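PDB 3PPI: 3-hydroxyacyl-CoA dehydrogenase type-2 from Mycobacterium avium, which probably catalyses the NAD-dependent oxidation of 3-hydroxyacyl-CoA thioesters to 3-oxoacyl-CoA, as a member of the short-chain dehydrogenase/reductase family. Local coordinates for residues S32-G37 with E96-L101; G56-D61 with E79-N84; G102-A107 with R149-S154. One frame throughout, in Å; residues are numbered along the deposited sequence. Where two conformers were deposited one is given.

Contact 1. Residues S32-G37 with E96-L101. With MG (magnesium ion), chain F.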
loop_
_atom_site.group_PDB
_atom_site.type_symbol
_atom_site.label_atom_id
_atom_site.label_comp_id
_atom_site.label_asym_id
_atom_site.label_seq_id
_atom_site.Cartn_x
_atom_site.Cartn_y
_atom_site.Cartn_z
ATOM N N SER A 32 -30.164 5.734 -14.828
ATOM C CA SER A 32 -29.756 4.512 -15.503
ATOM C C SER A 32 -28.262 4.248 -15.326
ATOM O O SER A 32 -27.488 5.141 -14.940
ATOM C CB SER A 32 -30.105 4.571 -16.987
ATOM O OG SER A 32 -29.517 5.705 -17.594
ATOM N N ALA A 33 -27.881 3.010 -15.630
ATOM C CA ALA A 33 -26.533 2.510 -15.427
ATOM C C ALA A 33 -26.136 1.613 -16.596
ATOM O O ALA A 33 -26.998 1.005 -17.248
ATOM C CB ALA A 33 -26.468 1.739 -14.142
ATOM N N ILE A 34 -24.837 1.547 -16.864
ATOM C CA ILE A 34 -24.264 0.594 -17.829
ATOM C C ILE A 34 -23.353 -0.361 -17.063
ATOM O O ILE A 34 -22.522 0.076 -16.258
ATOM C CB ILE A 34 -23.414 1.312 -18.914
ATOM C CG1 ILE A 34 -24.291 2.134 -19.856
ATOM C CG2 ILE A 34 -22.601 0.299 -19.746
ATOM C CD1 ILE A 34 -23.505 3.206 -20.598
ATOM N N VAL A 35 -23.493 -1.657 -17.304
ATOM C CA VAL A 35 -22.566 -2.626 -16.731
ATOM C C VAL A 35 -21.833 -3.329 -17.848
ATOM O O VAL A 35 -22.462 -4.054 -18.637
ATOM C CB VAL A 35 -23.292 -3.662 -15.844
ATOM C CG1 VAL A 35 -22.305 -4.660 -15.260
ATOM C CG2 VAL A 35 -24.070 -2.957 -14.712
ATOM N N SER A 36 -20.522 -3.096 -17.951
ATOM C CA SER A 36 -19.703 -3.836 -18.916
ATOM C C SER A 36 -19.491 -5.247 -18.378
ATOM O O SER A 36 -19.430 -5.455 -17.176
ATOM C CB SER A 36 -18.380 -3.111 -19.258
ATOM O OG SER A 36 -17.381 -3.265 -18.267
ATOM N N GLY A 37 -19.421 -6.228 -19.273
ATOM C CA GLY A 37 -19.474 -7.637 -18.883
ATOM C C GLY A 37 -20.791 -8.048 -18.237
ATOM O O GLY A 37 -20.836 -9.007 -17.456
ATOM N N GLU A 96 -26.172 5.905 -25.476
ATOM C CA GLU A 96 -27.441 6.392 -26.019
ATOM C C GLU A 96 -28.597 5.504 -25.551
ATOM O O GLU A 96 -29.662 6.004 -25.213
ATOM C CB GLU A 96 -27.399 6.464 -27.552
ATOM C CG GLU A 96 -26.410 7.498 -28.116
ATOM C CD GLU A 96 -26.813 8.945 -27.830
ATOM O OE1 GLU A 96 -27.898 9.364 -28.282
ATOM O OE2 GLU A 96 -26.036 9.672 -27.171
ATOM N N ALA A 97 -28.383 4.191 -25.519
ATOM C CA ALA A 97 -29.399 3.259 -25.022
ATOM C C ALA A 97 -29.725 3.509 -23.533
ATOM O O ALA A 97 -30.890 3.607 -23.155
ATOM C CB ALA A 97 -28.962 1.827 -25.242
ATOM N N ALA A 98 -28.696 3.641 -22.699
ATOM C CA ALA A 98 -28.887 3.957 -21.278
ATOM C C ALA A 98 -29.694 5.232 -21.054
ATOM O O ALA A 98 -30.523 5.295 -20.141
ATOM C CB ALA A 98 -27.528 4.072 -20.567
ATOM N N ASN A 99 -29.452 6.244 -21.885
ATOM C CA ASN A 99 -30.139 7.529 -21.753
ATOM C C ASN A 99 -31.601 7.513 -22.255
ATOM O O ASN A 99 -32.311 8.505 -22.114
ATOM C CB ASN A 99 -29.320 8.663 -22.399
ATOM C CG ASN A 99 -28.248 9.215 -21.465
ATOM O OD1 ASN A 99 -28.532 9.556 -20.315
ATOM N ND2 ASN A 99 -27.014 9.312 -21.956
ATOM N N GLN A 100 -32.032 6.389 -22.828
ATOM C CA GLN A 100 -33.453 6.137 -23.102
ATOM C C GLN A 100 -34.125 5.456 -21.910
ATOM O O GLN A 100 -35.340 5.386 -21.845
ATOM C CB GLN A 100 -33.628 5.234 -24.325
ATOM C CG GLN A 100 -32.914 5.719 -25.584
ATOM C CD GLN A 100 -33.660 6.807 -26.294
ATOM O OE1 GLN A 100 -34.479 7.520 -25.696
ATOM N NE2 GLN A 100 -33.404 6.936 -27.595
ATOM N N LEU A 101 -33.327 4.940 -20.980
ATOM C CA LEU A 101 -33.856 4.230 -19.821
ATOM C C LEU A 101 -33.896 5.105 -18.570
ATOM O O LEU A 101 -34.230 4.616 -17.503
ATOM C CB LEU A 101 -33.016 2.975 -19.536
ATOM C CG LEU A 101 -33.150 1.810 -20.519
ATOM C CD1 LEU A 101 -32.229 0.661 -20.108
ATOM C CD2 LEU A 101 -34.595 1.333 -20.609
HETATM MG MG MG F . -19.320 -11.087 -17.549
HETATM O O HOH W 1 -18.586 -9.898 -15.557
HETATM O O HOH W 2 -19.941 -11.708 -19.811
HETATM O O HOH W 3 -17.447 -10.487 -18.680
#

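Contact 2. Residues G56-D61 with E79-N84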
loop_
_atom_site.group_PDB
_atom_site.type_symbol
_atom_site.label_atom_id
_atom_site.label_comp_id
_atom_site.label_asym_id
_atom_site.label_seq_id
_atom_site.Cartn_x
_atom_site.Cartn_y
_atom_site.Cartn_z
ATOM N N GLY A 56 -32.609 1.767 -14.391
ATOM C CA GLY A 56 -32.624 1.227 -15.749
ATOM C C GLY A 56 -31.190 0.795 -16.008
ATOM O O GLY A 56 -30.264 1.501 -15.611
ATOM N N VAL A 57 -30.993 -0.363 -16.643
ATOM C CA VAL A 57 -29.657 -0.923 -16.831
ATOM C C VAL A 57 -29.388 -1.369 -18.263
ATOM O O VAL A 57 -30.224 -2.031 -18.896
ATOM C CB VAL A 57 -29.417 -2.114 -15.898
ATOM C CG1 VAL A 57 -27.981 -2.605 -16.031
ATOM C CG2 VAL A 57 -29.685 -1.723 -14.452
ATOM N N VAL A 58 -28.220 -0.992 -18.779
ATOM C CA VAL A 58 -27.753 -1.482 -20.058
ATOM C C VAL A 58 -26.743 -2.586 -19.808
ATOM O O VAL A 58 -25.766 -2.397 -19.082
ATOM C CB VAL A 58 -27.132 -0.374 -20.887
ATOM C CG1 VAL A 58 -26.396 -0.955 -22.108
ATOM C CG2 VAL A 58 -28.213 0.605 -21.307
ATOM N N ILE A 59 -27.034 -3.759 -20.364
ATOM C CA ILE A 59 -26.144 -4.897 -20.329
ATOM C C ILE A 59 -25.209 -4.732 -21.528
ATOM O O ILE A 59 -25.623 -4.941 -22.660
ATOM C CB ILE A 59 -26.933 -6.228 -20.445
ATOM C CG1 ILE A 59 -27.830 -6.428 -19.227
ATOM C CG2 ILE A 59 -25.990 -7.410 -20.612
ATOM C CD1 ILE A 59 -29.205 -7.091 -19.565
ATOM N N ALA A 60 -23.982 -4.300 -21.266
ATOM C CA ALA A 60 -22.985 -4.032 -22.295
ATOM C C ALA A 60 -22.030 -5.205 -22.360
ATOM O O ALA A 60 -21.178 -5.375 -21.482
ATOM C CB ALA A 60 -22.217 -2.747 -21.983
ATOM N N ASP A 61 -22.166 -6.017 -23.398
ATOM C CA ASP A 61 -21.397 -7.245 -23.501
ATOM C C ASP A 61 -21.334 -7.695 -24.967
ATOM O O ASP A 61 -22.126 -7.238 -25.786
ATOM C CB ASP A 61 -22.063 -8.323 -22.641
ATOM C CG ASP A 61 -21.088 -9.337 -22.122
ATOM O OD1 ASP A 61 -20.327 -9.879 -22.956
ATOM O OD2 ASP A 61 -21.074 -9.591 -20.884
ATOM N N GLU A 79 -31.867 -3.488 -20.978
ATOM C CA GLU A 79 -31.603 -3.638 -22.410
ATOM C C GLU A 79 -30.215 -4.195 -22.663
ATOM O O GLU A 79 -29.241 -3.734 -22.055
ATOM C CB GLU A 79 -31.694 -2.292 -23.123
ATOM C CG GLU A 79 -33.092 -1.700 -23.172
ATOM C CD GLU A 79 -34.025 -2.412 -24.141
ATOM O OE1 GLU A 79 -33.547 -3.147 -25.044
ATOM O OE2 GLU A 79 -35.253 -2.221 -23.992
ATOM N N PHE A 80 -30.125 -5.141 -23.592
ATOM C CA PHE A 80 -28.842 -5.629 -24.063
ATOM C C PHE A 80 -28.309 -4.766 -25.196
ATOM O O PHE A 80 -28.990 -4.557 -26.186
ATOM C CB PHE A 80 -28.951 -7.068 -24.567
ATOM C CG PHE A 80 -27.731 -7.525 -25.281
ATOM C CD1 PHE A 80 -26.531 -7.661 -24.592
ATOM C CD2 PHE A 80 -27.751 -7.765 -26.653
ATOM C CE1 PHE A 80 -25.399 -8.061 -25.235
ATOM C CE2 PHE A 80 -26.604 -8.163 -27.313
ATOM C CZ PHE A 80 -25.424 -8.306 -26.606
ATOM N N VAL A 81 -27.094 -4.259 -25.058
ATOM C CA VAL A 81 -26.416 -3.638 -26.189
ATOM C C VAL A 81 -25.085 -4.350 -26.418
ATOM O O VAL A 81 -24.258 -4.459 -25.502
ATOM C CB VAL A 81 -26.194 -2.134 -25.963
ATOM C CG1 VAL A 81 -25.387 -1.514 -27.123
ATOM C CG2 VAL A 81 -27.539 -1.424 -25.775
ATOM N N SER A 82 -24.887 -4.850 -27.637
ATOM C CA SER A 82 -23.645 -5.515 -28.008
ATOM C C SER A 82 -22.536 -4.480 -27.980
ATOM O O SER A 82 -22.556 -3.520 -28.752
ATOM C CB SER A 82 -23.754 -6.168 -29.401
ATOM O OG SER A 82 -22.539 -6.799 -29.766
ATOM N N THR A 83 -21.587 -4.661 -27.061
ATOM C CA THR A 83 -20.558 -3.644 -26.803
ATOM C C THR A 83 -19.154 -4.216 -26.713
ATOM O O THR A 83 -18.875 -5.073 -25.889
ATOM C CB THR A 83 -20.829 -2.880 -25.489
ATOM O OG1 THR A 83 -22.182 -2.423 -25.468
ATOM C CG2 THR A 83 -19.884 -1.679 -25.362
ATOM N N ASN A 84 -18.282 -3.710 -27.575
ATOM C CA ASN A 84 -16.855 -3.935 -27.508
ATOM C C ASN A 84 -16.266 -2.738 -26.766
ATOM O O ASN A 84 -16.281 -1.617 -27.289
ATOM C CB ASN A 84 -16.276 -4.031 -28.920
ATOM C CG ASN A 84 -14.791 -4.333 -28.934
ATOM O OD1 ASN A 84 -14.086 -4.141 -27.948
ATOM N ND2 ASN A 84 -14.308 -4.788 -30.067
#

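Contact 3. Residues G102-A107 with R149-S154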
loop_
_atom_site.group_PDB
_atom_site.type_symbol
_atom_site.label_atom_id
_atom_site.label_comp_id
_atom_site.label_asym_id
_atom_site.label_seq_id
_atom_site.Cartn_x
_atom_site.Cartn_y
_atom_site.Cartn_z
ATOM N N GLY A 102 -33.540 6.379 -18.702
ATOM C CA GLY A 102 -33.392 7.284 -17.560
ATOM C C GLY A 102 -32.192 8.161 -17.842
ATOM O O GLY A 102 -31.676 8.128 -18.950
ATOM N N ARG A 103 -31.743 8.953 -16.869
ATOM C CA ARG A 103 -30.524 9.719 -17.066
ATOM C C ARG A 103 -29.339 8.853 -16.620
ATOM O O ARG A 103 -29.305 8.367 -15.497
ATOM C CB ARG A 103 -30.544 11.073 -16.321
ATOM C CG ARG A 103 -29.328 12.013 -16.662
ATOM C CD ARG A 103 -28.993 11.913 -18.170
ATOM N NE ARG A 103 -28.099 12.914 -18.764
ATOM C CZ ARG A 103 -26.802 12.734 -19.046
ATOM N NH1 ARG A 103 -26.161 11.598 -18.737
ATOM N NH2 ARG A 103 -26.122 13.727 -19.630
ATOM N N LEU A 104 -28.387 8.641 -17.522
ATOM C CA LEU A 104 -27.202 7.854 -17.204
ATOM C C LEU A 104 -26.450 8.544 -16.090
ATOM O O LEU A 104 -26.003 9.681 -16.257
ATOM C CB LEU A 104 -26.299 7.713 -18.432
ATOM C CG LEU A 104 -24.981 6.962 -18.235
ATOM C CD1 LEU A 104 -25.215 5.549 -17.701
ATOM C CD2 LEU A 104 -24.232 6.927 -19.559
ATOM N N ARG A 105 -26.316 7.869 -14.953
ATOM C CA ARG A 105 -25.536 8.422 -13.856
ATOM C C ARG A 105 -24.452 7.483 -13.313
ATOM O O ARG A 105 -23.598 7.928 -12.562
ATOM C CB ARG A 105 -26.466 8.868 -12.734
ATOM C CG ARG A 105 -27.370 10.039 -13.115
ATOM C CD ARG A 105 -28.125 10.562 -11.871
ATOM N NE ARG A 105 -28.963 11.718 -12.173
ATOM C CZ ARG A 105 -28.562 12.993 -12.209
ATOM N NH1 ARG A 105 -27.309 13.341 -11.944
ATOM N NH2 ARG A 105 -29.443 13.942 -12.511
ATOM N N TYR A 106 -24.472 6.215 -13.724
ATOM C CA TYR A 106 -23.645 5.178 -13.123
ATOM C C TYR A 106 -23.118 4.173 -14.134
ATOM O O TYR A 106 -23.795 3.841 -15.093
ATOM C CB TYR A 106 -24.473 4.414 -12.100
ATOM C CG TYR A 106 -25.106 5.288 -11.049
ATOM C CD1 TYR A 106 -24.339 5.836 -10.042
ATOM C CD2 TYR A 106 -26.465 5.586 -11.079
ATOM C CE1 TYR A 106 -24.893 6.638 -9.071
ATOM C CE2 TYR A 106 -27.039 6.396 -10.112
ATOM C CZ TYR A 106 -26.238 6.919 -9.107
ATOM O OH TYR A 106 -26.752 7.724 -8.139
ATOM N N ALA A 107 -21.911 3.670 -13.899
ATOM C CA ALA A 107 -21.398 2.546 -14.669
ATOM C C ALA A 107 -20.591 1.642 -13.749
ATOM O O ALA A 107 -19.934 2.118 -12.820
ATOM C CB ALA A 107 -20.548 3.031 -15.836
ATOM N N ARG A 149 -14.003 7.156 -19.843
ATOM C CA ARG A 149 -13.931 8.483 -20.403
ATOM C C ARG A 149 -15.253 8.871 -21.074
ATOM O O ARG A 149 -15.736 9.985 -20.887
ATOM C CB ARG A 149 -12.723 8.642 -21.338
ATOM C CG ARG A 149 -12.904 8.091 -22.712
ATOM C CD ARG A 149 -11.593 7.952 -23.517
ATOM N NE ARG A 149 -11.968 7.335 -24.793
ATOM C CZ ARG A 149 -12.415 7.986 -25.863
ATOM N NH1 ARG A 149 -12.471 9.316 -25.896
ATOM N NH2 ARG A 149 -12.812 7.297 -26.922
ATOM N N LEU A 150 -15.855 7.937 -21.798
ATOM C CA LEU A 150 -17.073 8.214 -22.550
ATOM C C LEU A 150 -18.296 8.315 -21.627
ATOM O O LEU A 150 -19.129 9.238 -21.772
ATOM C CB LEU A 150 -17.272 7.146 -23.642
ATOM C CG LEU A 150 -16.180 7.135 -24.723
ATOM C CD1 LEU A 150 -16.229 5.874 -25.619
ATOM C CD2 LEU A 150 -16.286 8.408 -25.587
ATOM N N VAL A 151 -18.385 7.410 -20.652
ATOM C CA VAL A 151 -19.499 7.440 -19.697
ATOM C C VAL A 151 -19.358 8.674 -18.784
ATOM O O VAL A 151 -20.345 9.349 -18.496
ATOM C CB VAL A 151 -19.587 6.134 -18.863
ATOM C CG1 VAL A 151 -20.601 6.285 -17.719
ATOM C CG2 VAL A 151 -19.955 4.945 -19.762
ATOM N N ALA A 152 -18.139 8.989 -18.350
ATOM C CA ALA A 152 -17.947 10.173 -17.502
ATOM C C ALA A 152 -18.355 11.451 -18.226
ATOM O O ALA A 152 -18.990 12.313 -17.634
ATOM C CB ALA A 152 -16.514 10.288 -16.993
ATOM N N ALA A 153 -18.012 11.572 -19.505
ATOM C CA ALA A 153 -18.423 12.740 -20.291
ATOM C C ALA A 153 -19.961 12.914 -20.364
ATOM O O ALA A 153 -20.472 14.046 -20.303
ATOM C CB ALA A 153 -17.807 12.686 -21.694
ATOM N N SER A 154 -20.690 11.811 -20.499
ATOM C CA SER A 154 -22.152 11.857 -20.485
ATOM C C SER A 154 -22.702 12.273 -19.115
ATOM O O SER A 154 -23.535 13.185 -19.003
ATOM C CB SER A 154 -22.710 10.493 -20.877
ATOM O OG SER A 154 -24.129 10.519 -20.883
#

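Contact 1. Residues S32-G37 with E96-L101
With chi1 at 57°, the hydroxyl of S32 sits between its own backbone N and carbonyl carbon and faces the carbonyl of A98; I34, whose CG1 lies beside the backbone N (chi1 -69°), sends its longer branch toward the methyl of the same alanine. The contact belongs to the Rossmann fold of the short-chain dehydrogenases: the first strand of the parallel sheet, 31-36, packs against the C-terminal part of helix 88-98. S32 OG donates to A98 O at 2.8 Å, coming from above the carbonyl plane, 61° out of it, and not along a lone pair. The opposite face of that plane is used by L101 N, 2.9 Å from A98 O, which closes a type I turn from A98 to L101. Two donors thus hold one carbonyl, and a serine suits this buried strand position, being small and able to give the A98 carbonyl a second donor. Packing is made by few atoms. I34 CG1 lies 3.8 Å from A98 CB, with CD1 alongside, and S32 CB meets L101 CB at 4.2 Å. Alanine lets the helix come down close to the sheet, while a beta-branched isoleucine suits the strand and also touches L104, V58 and A60 on its two neighbours. N99 turns its CB away, yet its carboxamide returns to the sheet, where OD1 accepts from L104 N. At the far end of the strand the chain enters the glycine-rich turn that in this family usually surrounds the cofactor. There G37 has a positive phi, easily adopted by glycine. G40 completes the protein side of a magnesium site in which G37 O lies 2.6 Å from the metal and shares it with three water molecules.

Contact 2. Residues G56-D61 with E79-N84
V58 and V81 meet on one side of two parallel strands while I59 and F80 meet on the other, and the backbones between them are tightly joined. E79 N to V57 O (3.0 Å), I59 N to E79 O (2.8 Å) and V81 N to I59 O (2.9 Å) alternate in the usual parallel pattern; D61 N to V81 O, at 3.4 Å, is weak. The face against helix 88-98 suits small and beta-branched residues: V58 CG1 touches V81 CG2 at 3.9 Å, and A60 CB presses on T83 OG1 at 3.5 Å. Strands 56-61 and 78-82 with helix 64-74 between them form one beta-alpha-beta crossover of the Rossmann fold, 78-82 being outermost on this side of the chain's sheet. T83 is buried just past the strand end, and a 2.9 Å bond from its OG1 to V81 O satisfies the hydroxyl. The other face is packed too: the F80 ring, carried beside its own carbonyl carbon (chi1 170°), crosses I59 at about a right angle and runs past the oxygens of I59 and D61 toward helix 64-74. Solvent takes the rim instead: S82 is exposed, and the carboxylate of E79 leads away from the strand pair. The D61 CB turns away from strand 78-82; OD2 accepts from A39 N in the glycine-rich turn, OD1 from A63 N, and D61 O from T83 N at 2.9 Å.

Contact 3. Residues G102-A107 with R149-S154
S154 O is gripped by the guanidinium of R103 at its edge: NH2 donates to it at 2.7 Å, standing 37° out of the carbonyl plane, and NH1 adds a weak bond to the same oxygen. NH1 also makes weak bonds to S154 OG and to L104 O, both at 3.1 Å. A bend at chi2 (39°) folds the arginine chain back over its own strand, so that the guanidinium can bridge from the start of strand 103-109 to a late turn of helix 130-156. S154 OG has a further weak partner in N99 ND2. Beside this polar end lies an apolar patch. L104 CD2 meets V151 CG1 at 4.1 Å and also approaches S154 OG, while A107 CB touches V151 CG1 at 3.8 Å. V151 and S154, three residues apart, lie on the same side of the helix. L104 and A107 share a side of the strand because the backbone at R105 departs from the extended form. Valine and leucine fill the space between helix and sheet, and alanine at 107 keeps the approach close. This is alpha/beta packing in the Rossmann fold, the helix running against the strand at 138°, while R149, L150, A152 and A153 meet the second subunit. Since carbonyls near a helix C-terminus carry the negative end of its dipole, the positive charge of R103 at S154 O is probably favourable electrostatically.

How the contacts relate
All three contacts lie on the central parallel sheet, where strands 78-82, 56-61, 31-36 and 103-109 stand side by side in that order. Contact 2 is nested in the loop closed by contact 1, and contact 3 opens only after it. The centres of contacts 1 and 2 are about 6 Å apart, those of 1 and 3 about 8 Å, and those of 2 and 3 about 13 Å. Contact 1 is the middle piece: A33 pairs with G56 and V58 of contact 2, and S32 with R103 of contact 3. Together they join the first three strands, whose C-terminal ends in this family usually border the cofactor, through strand 103-109 to helix 130-156, which reaches the second subunit.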